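Local coordinates for putative GAF sensor protein (Burkholderia vietnamiensis, PDB 5HL6) that probably reduces the R-sulfoxide of free L-methionine back to methionine, as a GAF-domain member of the free methionine sulfoxide reductase family, at residues R100-V105 with V126-A131. Sequence-based numbering, arbitrary orientation.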
ATOM      1  N   ARG B 100      15.483  -5.675  18.156  1.00 28.60           N
ATOM      2  CA  ARG B 100      14.092  -5.935  18.539  1.00 26.71           C
ATOM      3  C   ARG B 100      13.605  -4.928  19.583  1.00 28.75           C
ATOM      4  O   ARG B 100      12.821  -5.247  20.484  1.00 30.84           O
ATOM      5  CB  ARG B 100      13.923  -7.373  19.015  1.00 34.97           C
ATOM      6  CG  ARG B 100      14.245  -8.403  17.940  1.00 34.67           C
ATOM      7  CD  ARG B 100      13.981  -9.805  18.458  1.00 33.41           C
ATOM      8  NE  ARG B 100      14.096 -10.816  17.416  1.00 27.22           N
ATOM      9  CZ  ARG B 100      13.603 -12.046  17.523  1.00 30.29           C
ATOM     10  NH1 ARG B 100      12.964 -12.413  18.631  1.00 24.42           N
ATOM     11  NH2 ARG B 100      13.753 -12.909  16.528  1.00 29.05           N
ATOM     12  N   GLN B 101      14.075  -3.696  19.449  1.00 31.97           N
ATOM     13  CA  GLN B 101      13.705  -2.581  20.305  1.00 25.08           C
ATOM     14  C   GLN B 101      13.070  -1.499  19.441  1.00 32.57           C
ATOM     15  O   GLN B 101      13.513  -1.261  18.312  1.00 31.92           O
ATOM     16  CB  GLN B 101      14.949  -2.044  21.059  1.00 27.33           C
ATOM     17  CG  GLN B 101      15.487  -3.047  22.078  1.00 28.80           C
ATOM     18  CD  GLN B 101      16.839  -2.662  22.651  1.00 39.76           C
ATOM     19  OE1 GLN B 101      17.364  -1.579  22.373  1.00 44.60           O
ATOM     20  NE2 GLN B 101      17.411  -3.547  23.455  1.00 34.94           N
ATOM     21  N   THR B 102      12.017  -0.867  19.955  1.00 27.75           N
ATOM     22  CA  THR B 102      11.392   0.238  19.239  1.00 24.55           C
ATOM     23  C   THR B 102      12.352   1.421  19.173  1.00 24.67           C
ATOM     24  O   THR B 102      13.012   1.768  20.162  1.00 27.84           O
ATOM     25  CB  THR B 102      10.085   0.647  19.928  1.00 30.97           C
ATOM     26  OG1 THR B 102       9.104  -0.378  19.741  1.00 31.49           O
ATOM     27  CG2 THR B 102       9.536   1.956  19.367  1.00 29.77           C
ATOM     28  N   GLN B 103      12.441   2.030  17.996  1.00 25.79           N
ATOM     29  CA  GLN B 103      13.310   3.168  17.748  1.00 30.83           C
ATOM     30  C   GLN B 103      12.457   4.417  17.587  1.00 30.48           C
ATOM     31  O   GLN B 103      11.502   4.421  16.812  1.00 32.01           O
ATOM     32  CB  GLN B 103      14.160   2.939  16.496  1.00 31.27           C
ATOM     33  CG  GLN B 103      14.925   1.628  16.492  1.00 30.99           C
ATOM     34  CD  GLN B 103      16.034   1.576  17.528  1.00 38.96           C
ATOM     35  OE1 GLN B 103      16.842   2.506  17.655  1.00 34.99           O
ATOM     36  NE2 GLN B 103      16.092   0.472  18.269  1.00 33.15           N
ATOM     37  N   VAL B 104      12.798   5.471  18.321  1.00 35.10           N
ATOM     38  CA  VAL B 104      12.145   6.769  18.186  1.00 31.19           C
ATOM     39  C   VAL B 104      13.230   7.795  17.896  1.00 31.61           C
ATOM     40  O   VAL B 104      14.160   7.972  18.698  1.00 32.89           O
ATOM     41  CB  VAL B 104      11.342   7.150  19.440  1.00 34.76           C
ATOM     42  CG1 VAL B 104      10.672   8.496  19.244  1.00 38.13           C
ATOM     43  CG2 VAL B 104      10.312   6.074  19.767  1.00 36.95           C
ATOM     44  N   VAL B 105      13.130   8.450  16.745  1.00 32.54           N
ATOM     45  CA  VAL B 105      14.146   9.385  16.279  1.00 38.56           C
ATOM     46  C   VAL B 105      13.511  10.764  16.191  1.00 45.24           C
ATOM     47  O   VAL B 105      12.553  10.963  15.433  1.00 37.57           O
ATOM     48  CB  VAL B 105      14.729   8.956  14.924  1.00 38.94           C
ATOM     49  CG1 VAL B 105      15.920   9.827  14.548  1.00 51.12           C
ATOM     50  CG2 VAL B 105      15.118   7.485  14.971  1.00 42.79           C
ATOM     51  N   VAL B 126      10.058   3.379  14.504  1.00 25.69           N
ATOM     52  CA  VAL B 126      10.078   2.025  13.955  1.00 23.40           C
ATOM     53  C   VAL B 126       9.775   1.037  15.070  1.00 23.77           C
ATOM     54  O   VAL B 126      10.497   0.995  16.072  1.00 26.51           O
ATOM     55  CB  VAL B 126      11.422   1.671  13.298  1.00 25.88           C
ATOM     56  CG1 VAL B 126      11.307   0.289  12.685  1.00 19.62           C
ATOM     57  CG2 VAL B 126      11.792   2.698  12.237  1.00 24.99           C
ATOM     58  N   VAL B 127       8.739   0.225  14.879  1.00 21.17           N
ATOM     59  CA  VAL B 127       8.273  -0.741  15.871  1.00 25.36           C
ATOM     60  C   VAL B 127       8.584  -2.139  15.349  1.00 21.22           C
ATOM     61  O   VAL B 127       8.059  -2.529  14.300  1.00 22.52           O
ATOM     62  CB  VAL B 127       6.769  -0.582  16.148  1.00 24.17           C
ATOM     63  CG1 VAL B 127       6.283  -1.634  17.167  1.00 22.72           C
ATOM     64  CG2 VAL B 127       6.462   0.821  16.642  1.00 23.49           C
ATOM     65  N   PRO B 128       9.404  -2.929  16.038  1.00 21.47           N
ATOM     66  CA  PRO B 128       9.627  -4.310  15.597  1.00 17.93           C
ATOM     67  C   PRO B 128       8.375  -5.155  15.788  1.00 23.10           C
ATOM     68  O   PRO B 128       7.591  -4.940  16.716  1.00 22.71           O
ATOM     69  CB  PRO B 128      10.771  -4.789  16.495  1.00 25.30           C
ATOM     70  CG  PRO B 128      10.636  -3.954  17.733  1.00 27.71           C
ATOM     71  CD  PRO B 128      10.164  -2.606  17.258  1.00 23.66           C
ATOM     72  N   LEU B 129       8.190  -6.116  14.884  1.00 19.41           N
ATOM     73  CA  LEU B 129       7.043  -7.019  14.880  1.00 22.58           C
ATOM     74  C   LEU B 129       7.559  -8.422  15.130  1.00 23.16           C
ATOM     75  O   LEU B 129       8.365  -8.935  14.347  1.00 23.61           O
ATOM     76  CB  LEU B 129       6.293  -6.956  13.545  1.00 22.75           C
ATOM     77  CG  LEU B 129       5.847  -5.556  13.125  1.00 23.88           C
ATOM     78  CD1 LEU B 129       5.409  -5.540  11.636  1.00 19.71           C
ATOM     79  CD2 LEU B 129       4.734  -5.051  14.044  1.00 23.30           C
ATOM     80  N   VAL B 130       7.118  -9.034  16.227  1.00 21.09           N
ATOM     81  CA  VAL B 130       7.625 -10.332  16.645  1.00 16.75           C
ATOM     82  C   VAL B 130       6.447 -11.247  16.939  1.00 18.42           C
ATOM     83  O   VAL B 130       5.480 -10.831  17.587  1.00 23.87           O
ATOM     84  CB  VAL B 130       8.540 -10.203  17.881  1.00 18.35           C
ATOM     85  CG1 VAL B 130       9.050 -11.560  18.290  1.00 22.72           C
ATOM     86  CG2 VAL B 130       9.709  -9.241  17.581  1.00 21.48           C
ATOM     87  N   ALA B 131       6.532 -12.487  16.461  1.00 19.08           N
ATOM     88  CA  ALA B 131       5.454 -13.457  16.598  1.00 24.51           C
ATOM     89  C   ALA B 131       5.417 -14.041  18.010  1.00 21.17           C
ATOM     90  O   ALA B 131       6.324 -13.843  18.822  1.00 24.00           O
ATOM     91  CB  ALA B 131       5.624 -14.577  15.574  1.00 22.05           C
TER
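Gln103 and Val126 form an antiparallel hydrogen-bonded pair, and the pairing goes on at Val105 with Glu124. Gln103 N donates to Val126 O at 2.9 Å, and Val126 N returns a bond to Gln103 O at 2.9 Å. Both bonds are nearly straight and lie in the carbonyl planes, so the hydrogen-bonded pair is well formed. Val126 O also receives a CA-H contact from Thr102 CA, at 3.4 Å.

On the Arg100 side of the pair, packing replaces pairing. Pro128 has no N-H to offer, and its ring packs against the chain at Arg100 and Thr102. Pro128 CG rests on Arg100 C at 3.6 Å. Thr102 CB stands 3.9 Å from Val126 O. Thr102 OG1, anti to the carbonyl carbon (chi1 -70°), lies 3.5 Å from Pro128 CD and hydrogen-bonds Glu159 of helix 152-176. Thr102 CG2 instead lies 3.6 Å from Val126 O.

Gln103 turns back on its own segment. Its CB sits beside Val126 CB, on the face covered by helix 91-99. The chain then bends at chi2 (-68°), and NE2 donates to Gln101 O from above the carbonyl plane. The extended Arg100 side chain crosses that of Val130 at about a right angle, with Arg100 NH1 4.0 Å from Val130 CG1; NH1 also hydrogen-bonds Gly134 O.

After a short link, 100-102, from helix 91-99, strand 103-105 thus joins strand 123-130 as the edge strand of the antiparallel sheet of a GAF domain.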